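Long-range contacts in amine Dehydrogenase (Pseudomonas putida, PDB 1JMX), which probably binds heme and transfers electrons, as expected of the diheme cytochrome c-bearing alpha subunit of a quinohemoprotein amine dehydrogenase: residues His29-Pro34 against Asp66-Ala71; Pro181-Phe186 against Arg197-Val202; Glu394-Gly399 against Pro406-Tyr411. All coordinates share one frame; numbering follows the deposited sequence.

Interaction 1: His29-Pro34 against Asp66-Ala71. With HEC (heme c), chain F.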
loop_
_atom_site.group_PDB
_atom_site.type_symbol
_atom_site.label_atom_id
_atom_site.label_comp_id
_atom_site.label_asym_id
_atom_site.label_seq_id
_atom_site.Cartn_x
_atom_site.Cartn_y
_atom_site.Cartn_z
ATOM N N HIS A 29 -19.539 19.628 6.067
ATOM C CA HIS A 29 -20.386 18.802 5.214
ATOM C C HIS A 29 -19.885 17.364 5.140
ATOM O O HIS A 29 -20.169 16.633 4.187
ATOM C CB HIS A 29 -20.426 19.422 3.818
ATOM C CG HIS A 29 -20.578 20.908 3.836
ATOM N ND1 HIS A 29 -21.805 21.529 3.858
ATOM C CD2 HIS A 29 -19.655 21.895 3.913
ATOM C CE1 HIS A 29 -21.635 22.836 3.952
ATOM N NE2 HIS A 29 -20.339 23.083 3.987
ATOM N N GLN A 30 -19.134 16.979 6.167
ATOM C CA GLN A 30 -18.565 15.650 6.266
ATOM C C GLN A 30 -18.555 15.210 7.731
ATOM O O GLN A 30 -18.428 16.041 8.633
ATOM C CB GLN A 30 -17.127 15.670 5.735
ATOM C CG GLN A 30 -16.978 16.122 4.289
ATOM C CD GLN A 30 -15.530 16.285 3.875
ATOM O OE1 GLN A 30 -14.616 15.928 4.618
ATOM N NE2 GLN A 30 -15.314 16.839 2.695
ATOM N N ARG A 31 -18.731 13.911 7.963
ATOM C CA ARG A 31 -18.697 13.339 9.320
ATOM C C ARG A 31 -17.690 12.203 9.295
ATOM O O ARG A 31 -17.712 11.378 8.386
ATOM C CB ARG A 31 -20.071 12.821 9.756
ATOM C CG ARG A 31 -21.088 13.922 9.963
ATOM C CD ARG A 31 -22.332 13.448 10.674
ATOM N NE ARG A 31 -23.186 12.604 9.850
ATOM C CZ ARG A 31 -23.345 11.301 10.045
ATOM N NH1 ARG A 31 -22.695 10.699 11.031
ATOM N NH2 ARG A 31 -24.199 10.609 9.302
ATOM N N LYS A 32 -16.777 12.193 10.258
ATOM C CA LYS A 32 -15.742 11.161 10.315
ATOM C C LYS A 32 -15.442 10.752 11.759
ATOM O O LYS A 32 -15.937 11.359 12.718
ATOM C CB LYS A 32 -14.430 11.679 9.701
ATOM C CG LYS A 32 -14.553 12.612 8.504
ATOM C CD LYS A 32 -13.208 13.271 8.224
ATOM C CE LYS A 32 -13.316 14.412 7.222
ATOM N NZ LYS A 32 -13.223 13.964 5.830
ATOM N N THR A 33 -14.593 9.739 11.897
ATOM C CA THR A 33 -14.167 9.249 13.203
ATOM C C THR A 33 -13.081 10.210 13.696
ATOM O O THR A 33 -12.634 11.078 12.942
ATOM C CB THR A 33 -13.553 7.820 13.098
ATOM O OG1 THR A 33 -12.378 7.853 12.278
ATOM C CG2 THR A 33 -14.557 6.836 12.513
ATOM N N PRO A 34 -12.673 10.100 14.976
ATOM C CA PRO A 34 -11.629 10.971 15.533
ATOM C C PRO A 34 -10.317 10.905 14.735
ATOM O O PRO A 34 -9.690 11.936 14.480
ATOM C CB PRO A 34 -11.457 10.422 16.945
ATOM C CG PRO A 34 -12.849 10.011 17.293
ATOM C CD PRO A 34 -13.304 9.300 16.043
ATOM N N ASP A 66 -16.722 15.516 17.903
ATOM C CA ASP A 66 -17.957 15.588 18.676
ATOM C C ASP A 66 -19.084 16.159 17.829
ATOM O O ASP A 66 -20.173 15.603 17.794
ATOM C CB ASP A 66 -17.771 16.466 19.915
ATOM C CG ASP A 66 -17.009 15.777 21.028
ATOM O OD1 ASP A 66 -16.237 14.823 20.783
ATOM O OD2 ASP A 66 -17.178 16.212 22.176
ATOM N N LYS A 67 -18.815 17.274 17.149
ATOM C CA LYS A 67 -19.807 17.936 16.296
ATOM C C LYS A 67 -20.223 17.095 15.088
ATOM O O LYS A 67 -21.415 16.949 14.788
ATOM C CB LYS A 67 -19.263 19.282 15.799
ATOM C CG LYS A 67 -19.964 20.501 16.379
ATOM C CD LYS A 67 -19.920 20.487 17.915
ATOM C CE LYS A 67 -18.485 20.336 18.451
ATOM N NZ LYS A 67 -18.359 20.070 19.931
ATOM N N GLN A 68 -19.227 16.559 14.390
ATOM C CA GLN A 68 -19.463 15.756 13.199
ATOM C C GLN A 68 -18.824 14.377 13.273
ATOM O O GLN A 68 -17.823 14.094 12.619
ATOM C CB GLN A 68 -18.968 16.518 11.975
ATOM C CG GLN A 68 -19.749 17.794 11.704
ATOM C CD GLN A 68 -18.876 18.890 11.147
ATOM O OE1 GLN A 68 -18.996 20.051 11.538
ATOM N NE2 GLN A 68 -17.976 18.529 10.247
ATOM N N GLY A 69 -19.424 13.520 14.086
ATOM C CA GLY A 69 -18.926 12.169 14.236
ATOM C C GLY A 69 -19.914 11.175 13.666
ATOM O O GLY A 69 -20.860 11.547 12.973
ATOM N N LEU A 70 -19.679 9.900 13.940
ATOM C CA LEU A 70 -20.560 8.852 13.453
ATOM C C LEU A 70 -21.297 8.226 14.630
ATOM O O LEU A 70 -20.776 8.165 15.738
ATOM C CB LEU A 70 -19.755 7.754 12.749
ATOM C CG LEU A 70 -18.800 8.078 11.605
ATOM C CD1 LEU A 70 -18.262 6.778 11.035
ATOM C CD2 LEU A 70 -19.509 8.856 10.527
ATOM N N ALA A 71 -22.525 7.791 14.394
ATOM C CA ALA A 71 -23.276 7.109 15.431
ATOM C C ALA A 71 -22.587 5.743 15.598
ATOM O O ALA A 71 -21.869 5.289 14.704
ATOM C CB ALA A 71 -24.722 6.934 15.000
HETATM FE FE HEC F . -8.653 22.208 4.142
HETATM C CHA HEC F . -9.968 20.188 1.786
HETATM C CHB HEC F . -10.418 20.590 6.530
HETATM C CHC HEC F . -7.333 24.273 6.520
HETATM C CHD HEC F . -6.867 23.863 1.724
HETATM N NA HEC F . -9.919 20.713 4.154
HETATM C C1A HEC F . -10.366 19.975 3.090
HETATM C C2A HEC F . -11.309 18.950 3.516
HETATM C C3A HEC F . -11.428 19.071 4.847
HETATM C C4A HEC F . -10.566 20.162 5.244
HETATM C CMA HEC F . -12.301 18.223 5.751
HETATM C CAA HEC F . -12.005 17.954 2.616
HETATM C CBA HEC F . -11.237 16.651 2.632
HETATM C CGA HEC F . -11.854 15.583 1.750
HETATM O O1A HEC F . -12.888 15.834 1.108
HETATM O O2A HEC F . -11.292 14.472 1.701
HETATM N NB HEC F . -8.827 22.392 6.089
HETATM C C1B HEC F . -9.616 21.626 6.951
HETATM C C2B HEC F . -9.526 22.030 8.314
HETATM C C3B HEC F . -8.659 23.086 8.312
HETATM C C4B HEC F . -8.221 23.299 6.940
HETATM C CMB HEC F . -10.273 21.399 9.508
HETATM C CAB HEC F . -8.285 23.854 9.564
HETATM C CBB HEC F . -7.158 23.321 10.453
HETATM N NC HEC F . -7.373 23.733 4.122
HETATM C C1C HEC F . -6.934 24.479 5.209
HETATM C C2C HEC F . -6.007 25.509 4.812
HETATM C C3C HEC F . -5.881 25.414 3.484
HETATM C C4C HEC F . -6.724 24.297 3.046
HETATM C CMC HEC F . -5.331 26.510 5.749
HETATM C CAC HEC F . -5.198 26.462 2.621
HETATM C CBC HEC F . -3.703 26.445 2.366
HETATM N ND HEC F . -8.450 22.060 2.167
HETATM C C1D HEC F . -7.676 22.811 1.309
HETATM C C2D HEC F . -7.816 22.366 -0.083
HETATM C C3D HEC F . -8.698 21.326 -0.028
HETATM C C4D HEC F . -9.071 21.160 1.346
HETATM C CMD HEC F . -7.118 22.952 -1.317
HETATM C CAD HEC F . -9.227 20.463 -1.171
HETATM C CBD HEC F . -8.352 19.287 -1.578
HETATM C CGD HEC F . -8.082 18.325 -0.447
HETATM O O1D HEC F . -6.960 18.298 0.063
HETATM O O2D HEC F . -8.992 17.580 -0.054
#

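Interaction 2: Pro181-Phe186 against Arg197-Val202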
loop_
_atom_site.group_PDB
_atom_site.type_symbol
_atom_site.label_atom_id
_atom_site.label_comp_id
_atom_site.label_asym_id
_atom_site.label_seq_id
_atom_site.Cartn_x
_atom_site.Cartn_y
_atom_site.Cartn_z
ATOM N N PRO A 181 -16.729 7.187 34.847
ATOM C CA PRO A 181 -15.910 6.957 36.041
ATOM C C PRO A 181 -16.403 5.802 36.923
ATOM O O PRO A 181 -17.608 5.556 37.026
ATOM C CB PRO A 181 -15.986 8.302 36.762
ATOM C CG PRO A 181 -16.031 9.268 35.623
ATOM C CD PRO A 181 -17.072 8.615 34.733
ATOM N N GLY A 182 -15.457 5.092 37.532
ATOM C CA GLY A 182 -15.792 3.972 38.391
ATOM C C GLY A 182 -14.805 2.842 38.193
ATOM O O GLY A 182 -13.742 3.041 37.608
ATOM N N GLN A 183 -15.146 1.652 38.675
ATOM C CA GLN A 183 -14.268 0.502 38.523
ATOM C C GLN A 183 -14.769 -0.317 37.343
ATOM O O GLN A 183 -15.980 -0.436 37.119
ATOM C CB GLN A 183 -14.235 -0.350 39.794
ATOM C CG GLN A 183 -13.916 0.423 41.083
ATOM C CD GLN A 183 -12.588 1.176 41.037
ATOM O OE1 GLN A 183 -11.660 0.779 40.331
ATOM N NE2 GLN A 183 -12.490 2.266 41.805
ATOM N N TRP A 184 -13.832 -0.862 36.579
ATOM C CA TRP A 184 -14.180 -1.641 35.406
ATOM C C TRP A 184 -13.451 -2.968 35.356
ATOM O O TRP A 184 -12.247 -3.008 35.135
ATOM C CB TRP A 184 -13.849 -0.854 34.133
ATOM C CG TRP A 184 -14.754 0.302 33.867
ATOM C CD1 TRP A 184 -14.770 1.507 34.518
ATOM C CD2 TRP A 184 -15.752 0.386 32.842
ATOM N NE1 TRP A 184 -15.711 2.333 33.958
ATOM C CE2 TRP A 184 -16.330 1.674 32.927
ATOM C CE3 TRP A 184 -16.214 -0.501 31.858
ATOM C CZ2 TRP A 184 -17.347 2.097 32.060
ATOM C CZ3 TRP A 184 -17.225 -0.080 31.000
ATOM C CH2 TRP A 184 -17.780 1.208 31.107
ATOM N N ALA A 185 -14.188 -4.059 35.526
ATOM C CA ALA A 185 -13.589 -5.388 35.463
ATOM C C ALA A 185 -13.326 -5.704 34.002
ATOM O O ALA A 185 -14.224 -5.579 33.170
ATOM C CB ALA A 185 -14.540 -6.429 36.057
ATOM N N PHE A 186 -12.101 -6.090 33.673
ATOM C CA PHE A 186 -11.792 -6.417 32.290
ATOM C C PHE A 186 -11.206 -7.811 32.065
ATOM O O PHE A 186 -10.633 -8.438 32.965
ATOM C CB PHE A 186 -10.901 -5.336 31.643
ATOM C CG PHE A 186 -9.475 -5.330 32.130
ATOM C CD1 PHE A 186 -9.068 -4.443 33.119
ATOM C CD2 PHE A 186 -8.532 -6.201 31.583
ATOM C CE1 PHE A 186 -7.742 -4.416 33.559
ATOM C CE2 PHE A 186 -7.205 -6.184 32.017
ATOM C CZ PHE A 186 -6.810 -5.289 33.007
ATOM N N ARG A 197 -6.639 -10.417 32.684
ATOM C CA ARG A 197 -7.816 -10.017 33.445
ATOM C C ARG A 197 -7.398 -9.065 34.543
ATOM O O ARG A 197 -6.256 -9.094 34.998
ATOM C CB ARG A 197 -8.529 -11.233 34.051
ATOM C CG ARG A 197 -7.990 -11.714 35.406
ATOM C CD ARG A 197 -6.688 -12.478 35.296
ATOM N NE ARG A 197 -6.880 -13.791 34.690
ATOM C CZ ARG A 197 -6.201 -14.884 35.034
ATOM N NH1 ARG A 197 -5.282 -14.830 35.995
ATOM N NH2 ARG A 197 -6.419 -16.029 34.400
ATOM N N GLY A 198 -8.326 -8.214 34.961
ATOM C CA GLY A 198 -8.022 -7.266 36.012
ATOM C C GLY A 198 -9.101 -6.221 36.197
ATOM O O GLY A 198 -10.251 -6.409 35.796
ATOM N N VAL A 199 -8.720 -5.108 36.809
ATOM C CA VAL A 199 -9.638 -4.009 37.062
ATOM C C VAL A 199 -9.033 -2.694 36.602
ATOM O O VAL A 199 -7.877 -2.385 36.874
ATOM C CB VAL A 199 -10.029 -3.921 38.572
ATOM C CG1 VAL A 199 -10.908 -2.697 38.827
ATOM C CG2 VAL A 199 -10.784 -5.173 38.987
ATOM N N MET A 200 -9.830 -1.944 35.861
ATOM C CA MET A 200 -9.416 -0.661 35.359
ATOM C C MET A 200 -10.217 0.396 36.092
ATOM O O MET A 200 -11.446 0.386 36.091
ATOM C CB MET A 200 -9.658 -0.569 33.856
ATOM C CG MET A 200 -9.085 0.691 33.232
ATOM S SD MET A 200 -9.256 0.715 31.437
ATOM C CE MET A 200 -11.003 1.038 31.237
ATOM N N SER A 201 -9.495 1.249 36.797
ATOM C CA SER A 201 -10.091 2.326 37.551
ATOM C C SER A 201 -10.056 3.595 36.699
ATOM O O SER A 201 -8.996 4.045 36.264
ATOM C CB SER A 201 -9.308 2.522 38.851
ATOM O OG SER A 201 -9.901 3.514 39.679
ATOM N N VAL A 202 -11.234 4.136 36.429
ATOM C CA VAL A 202 -11.371 5.351 35.639
ATOM C C VAL A 202 -11.829 6.451 36.580
ATOM O O VAL A 202 -12.821 6.291 37.282
ATOM C CB VAL A 202 -12.430 5.183 34.523
ATOM C CG1 VAL A 202 -12.500 6.433 33.670
ATOM C CG2 VAL A 202 -12.112 3.973 33.667
#

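Interaction 3: Glu394-Gly399 against Pro406-Tyr411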
loop_
_atom_site.group_PDB
_atom_site.type_symbol
_atom_site.label_atom_id
_atom_site.label_comp_id
_atom_site.label_asym_id
_atom_site.label_seq_id
_atom_site.Cartn_x
_atom_site.Cartn_y
_atom_site.Cartn_z
ATOM N N GLU A 394 -1.717 -18.506 17.048
ATOM C CA GLU A 394 -2.359 -19.304 18.069
ATOM C C GLU A 394 -2.889 -20.575 17.377
ATOM O O GLU A 394 -3.196 -20.553 16.184
ATOM C CB GLU A 394 -3.502 -18.488 18.667
ATOM C CG GLU A 394 -3.835 -18.819 20.085
ATOM C CD GLU A 394 -2.932 -18.150 21.097
ATOM O OE1 GLU A 394 -2.978 -16.908 21.217
ATOM O OE2 GLU A 394 -2.212 -18.872 21.811
ATOM N N ALA A 395 -2.909 -21.695 18.093
ATOM C CA ALA A 395 -3.412 -22.949 17.525
ATOM C C ALA A 395 -4.793 -23.236 18.094
ATOM O O ALA A 395 -4.939 -23.506 19.283
ATOM C CB ALA A 395 -2.464 -24.093 17.828
ATOM N N GLU A 396 -5.808 -23.108 17.245
ATOM C CA GLU A 396 -7.195 -23.331 17.630
ATOM C C GLU A 396 -7.634 -24.788 17.474
ATOM O O GLU A 396 -7.717 -25.307 16.369
ATOM C CB GLU A 396 -8.090 -22.414 16.813
ATOM C CG GLU A 396 -9.563 -22.583 17.048
ATOM C CD GLU A 396 -10.360 -21.850 16.006
ATOM O OE1 GLU A 396 -10.247 -22.213 14.819
ATOM O OE2 GLU A 396 -11.073 -20.892 16.356
ATOM N N ALA A 397 -7.954 -25.417 18.601
ATOM C CA ALA A 397 -8.365 -26.819 18.646
ATOM C C ALA A 397 -9.856 -27.056 18.459
ATOM O O ALA A 397 -10.681 -26.306 18.969
ATOM C CB ALA A 397 -7.901 -27.447 19.949
ATOM N N TRP A 398 -10.177 -28.125 17.734
ATOM C CA TRP A 398 -11.554 -28.522 17.465
ATOM C C TRP A 398 -11.742 -30.013 17.687
ATOM O O TRP A 398 -10.881 -30.823 17.358
ATOM C CB TRP A 398 -11.960 -28.211 16.023
ATOM C CG TRP A 398 -12.021 -26.770 15.719
ATOM C CD1 TRP A 398 -10.965 -25.940 15.500
ATOM C CD2 TRP A 398 -13.199 -25.965 15.615
ATOM N NE1 TRP A 398 -11.407 -24.666 15.270
ATOM C CE2 TRP A 398 -12.776 -24.647 15.332
ATOM C CE3 TRP A 398 -14.576 -26.228 15.733
ATOM C CZ2 TRP A 398 -13.676 -23.588 15.163
ATOM C CZ3 TRP A 398 -15.477 -25.171 15.565
ATOM C CH2 TRP A 398 -15.018 -23.866 15.282
ATOM N N GLY A 399 -12.912 -30.365 18.196
ATOM C CA GLY A 399 -13.231 -31.757 18.438
ATOM C C GLY A 399 -14.699 -31.955 18.150
ATOM O O GLY A 399 -15.289 -31.239 17.336
ATOM N N PRO A 406 -19.473 -30.455 15.840
ATOM C CA PRO A 406 -18.165 -29.825 16.052
ATOM C C PRO A 406 -18.126 -29.015 17.349
ATOM O O PRO A 406 -19.091 -28.331 17.715
ATOM C CB PRO A 406 -18.014 -28.940 14.814
ATOM C CG PRO A 406 -18.730 -29.723 13.769
ATOM C CD PRO A 406 -19.986 -30.128 14.497
ATOM N N LEU A 407 -16.985 -29.072 18.017
ATOM C CA LEU A 407 -16.797 -28.402 19.291
ATOM C C LEU A 407 -15.500 -27.599 19.230
ATOM O O LEU A 407 -14.442 -28.163 18.969
ATOM C CB LEU A 407 -16.668 -29.477 20.380
ATOM C CG LEU A 407 -16.916 -29.312 21.885
ATOM C CD1 LEU A 407 -15.825 -30.092 22.625
ATOM C CD2 LEU A 407 -16.940 -27.868 22.338
ATOM N N ARG A 408 -15.585 -26.282 19.396
ATOM C CA ARG A 408 -14.373 -25.474 19.414
ATOM C C ARG A 408 -13.876 -25.525 20.860
ATOM O O ARG A 408 -14.553 -25.057 21.775
ATOM C CB ARG A 408 -14.633 -24.024 18.989
ATOM C CG ARG A 408 -13.333 -23.197 18.907
ATOM C CD ARG A 408 -13.553 -21.801 18.341
ATOM N NE ARG A 408 -13.305 -20.739 19.321
ATOM C CZ ARG A 408 -12.120 -20.173 19.545
ATOM N NH1 ARG A 408 -11.053 -20.558 18.862
ATOM N NH2 ARG A 408 -11.990 -19.234 20.472
ATOM N N ILE A 409 -12.740 -26.184 21.062
ATOM C CA ILE A 409 -12.153 -26.318 22.382
ATOM C C ILE A 409 -11.599 -24.976 22.843
ATOM O O ILE A 409 -11.995 -24.460 23.887
ATOM C CB ILE A 409 -11.015 -27.387 22.400
ATOM C CG1 ILE A 409 -11.586 -28.811 22.337
ATOM C CG2 ILE A 409 -10.207 -27.279 23.676
ATOM C CD1 ILE A 409 -12.350 -29.144 21.105
ATOM N N GLY A 410 -10.674 -24.426 22.059
ATOM C CA GLY A 410 -10.066 -23.152 22.398
ATOM C C GLY A 410 -8.666 -23.088 21.834
ATOM O O GLY A 410 -8.349 -23.784 20.875
ATOM N N TYR A 411 -7.823 -22.249 22.419
ATOM C CA TYR A 411 -6.445 -22.109 21.961
ATOM C C TYR A 411 -5.543 -22.976 22.827
ATOM O O TYR A 411 -5.277 -22.635 23.980
ATOM C CB TYR A 411 -6.000 -20.649 22.048
ATOM C CG TYR A 411 -6.728 -19.715 21.103
ATOM C CD1 TYR A 411 -7.153 -18.456 21.530
ATOM C CD2 TYR A 411 -6.948 -20.069 19.770
ATOM C CE1 TYR A 411 -7.776 -17.570 20.654
ATOM C CE2 TYR A 411 -7.568 -19.190 18.883
ATOM C CZ TYR A 411 -7.979 -17.944 19.333
ATOM O OH TYR A 411 -8.609 -17.076 18.472
HETATM O O HOH W 1 -10.557 -18.194 16.721
#

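Interaction 1: His29-Pro34 against Asp66-Ala71
Arg-31 reaches across to residues 66-71 and gives NH1 to the carbonyl of Gly-69, with NH1 2.8 Å from O. This bond is well formed: the acceptor lies in the guanidinium plane and the donor sits on a lone pair of the oxygen. A bend at chi3 (-72°) brings the guanidinium there. NH1 also makes a salt bridge with Glu-74 and NH2 binds Leu-162 O, so several partners fix this buried cation; a long, multiply donating side chain suits the place. In the other direction, Gln-68 NE2 donates a hydrogen bond to Gln-30 O, 3.0 Å away and nearly along the C=O axis, and another to Ile-27 O. The backbone adds Lys-32 N to Gln-68 O at 3.2 Å, the donor standing above the carbonyl plane, and Trp-37 NE1 shares that oxygen.

Beyond Gln-30 the polar network runs to a heme. The side chain of Gln-30 is extended, and its end leads away from Gln-68: NE2 donates to propionate atom O1A of heme c at 3.1 Å and also bonds Glu-118 OE1, while OE1 takes a bond from Lys-32 NZ at 2.7 Å. Lys-32 NZ also bonds Gln-112 OE1. The amide thus works as both donor and acceptor, and the nearby ammonium would probably make NE2 a stronger donor to the propionate.

Arg-31 CG rests 3.9 Å from Gln-68 CB, and Leu-70 CD1 meets Thr-33 CG2 at 4.0 Å, the methyl left over while Thr-33 OG1 caps helix 34-48. Gly-69 CA makes a CA-H...O contact with Lys-32 O (3.4 Å). The contact joins the chain leaving helix 54-67 to the short strand 31-32, and belongs to the heme-binding site of a cytochrome c domain.

Interaction 2: Pro181-Phe186 against Arg197-Val202
Phe-186 lays one face of its ring over Gly-198 on the neighbouring strand, with Gly-198 CA 4.0 Å from the ring centroid in a CH-pi contact. The two strands, 182-190 and 194-204, form an antiparallel beta hairpin in a closed eight-stranded barrel. Chi1 of Phe-186 (72°) takes the crowded position between backbone N and carbonyl carbon, which swings the ring across the strand. Glycine fits beneath it because a CB at Gly-198 would run into Phe-186 CZ. An alanine in place of Phe-186 removes the ring, and would probably leave Gly-198 less well covered and loosen the packing around Met-200 CB and Phe-276.

On the same face Trp-184 and Val-202 meet obliquely, Trp-184 CD1 lying 3.7 Å from Val-202 CG2; Trp-184 NE1 is bonded to Leu-180 O. These apolar residues form a buried layer, as expected inside a barrel. Gln-183, Ala-185, Val-199 and Ser-201 project from the other face, where Ala-185 and Val-199 touch Thr-330 and a weak bond links Ser-201 OG to Gln-183 OE1. Paired backbone bonds hold the register, among them the straight one from Met-200 N to Trp-184 O, 2.7 Å long.

Interaction 3: Glu394-Gly399 against Pro406-Tyr411
The indole of Trp-398 carries Arg-408 over one face, with Arg-408 CB 3.7 Å from the centroid of the six-membered ring. At its edge NE1 gives an in-plane bond, 2.8 Å long, to Glu-396 OE1, which it meets from above the carboxylate plane. Lys-369 adds a cation-pi contact to the same indole. The Tyr-411 ring has Glu-396 CB at its edge, 3.9 Å from Tyr-411 CE2, and it also meets the ring of His-189. Glu-396, Trp-398, Arg-408 and Tyr-411 make up one face of the antiparallel beta hairpin formed by strands 391-400 and 406-420.

Glu-396 is the hub of that face. With CG anti to the backbone N (chi1 177°) its chain stands up from the strand, and the carboxylate divides its work: OE1 takes the indole N-H while OE2 forms a salt bridge with Arg-408 NH1 at 2.5 Å. The hydrogen bond within that bridge is weak and bent, the two flat groups being 68° apart. A water 2.8 Å from Glu-396 OE2 donates to it and also bonds Tyr-411 OH. The long aliphatic part of an arginine suits the indole face, and its charge suits the glutamate.

The pairing contains a beta bulge. Between the pairs Glu-396 with Tyr-411 and Trp-398 with Arg-408, one strand has Ala-397 alone and the other has both Ile-409 and Gly-410. Ala-397 N binds Gly-410 O while Ala-397 O accepts from Ile-409 N, and Gly-410 adopts a backbone conformation (phi 151°) that a side chain would obstruct. The irregular backbone turns Ile-409 toward the partner strand, where small residues make room: its CB lies 4.0 Å from Ala-397 CB, and its CD1 sits 3.2 Å from Gly-399 N.

In the fold
The three contacts follow one another along the chain without overlapping. Interaction 1 is the one at the hemes: it bonds one heme c through Gln-30, and the side chain of Lys-32 comes within about 4 Å of the other. Interactions 2 and 3, both beta hairpins, lie away from the heme sites, although the side chain of Trp-398 is about 8 Å from a bound nickel ion. The centre of interaction 2 is about 28 Å from that of interaction 1 and 30 Å from that of interaction 3. Interactions 1 and 3 lie on opposite sides of the chain's centre, 40 Å apart between centres. No two touch; the nearest atoms of interactions 2 and 3 are about 12 Å apart.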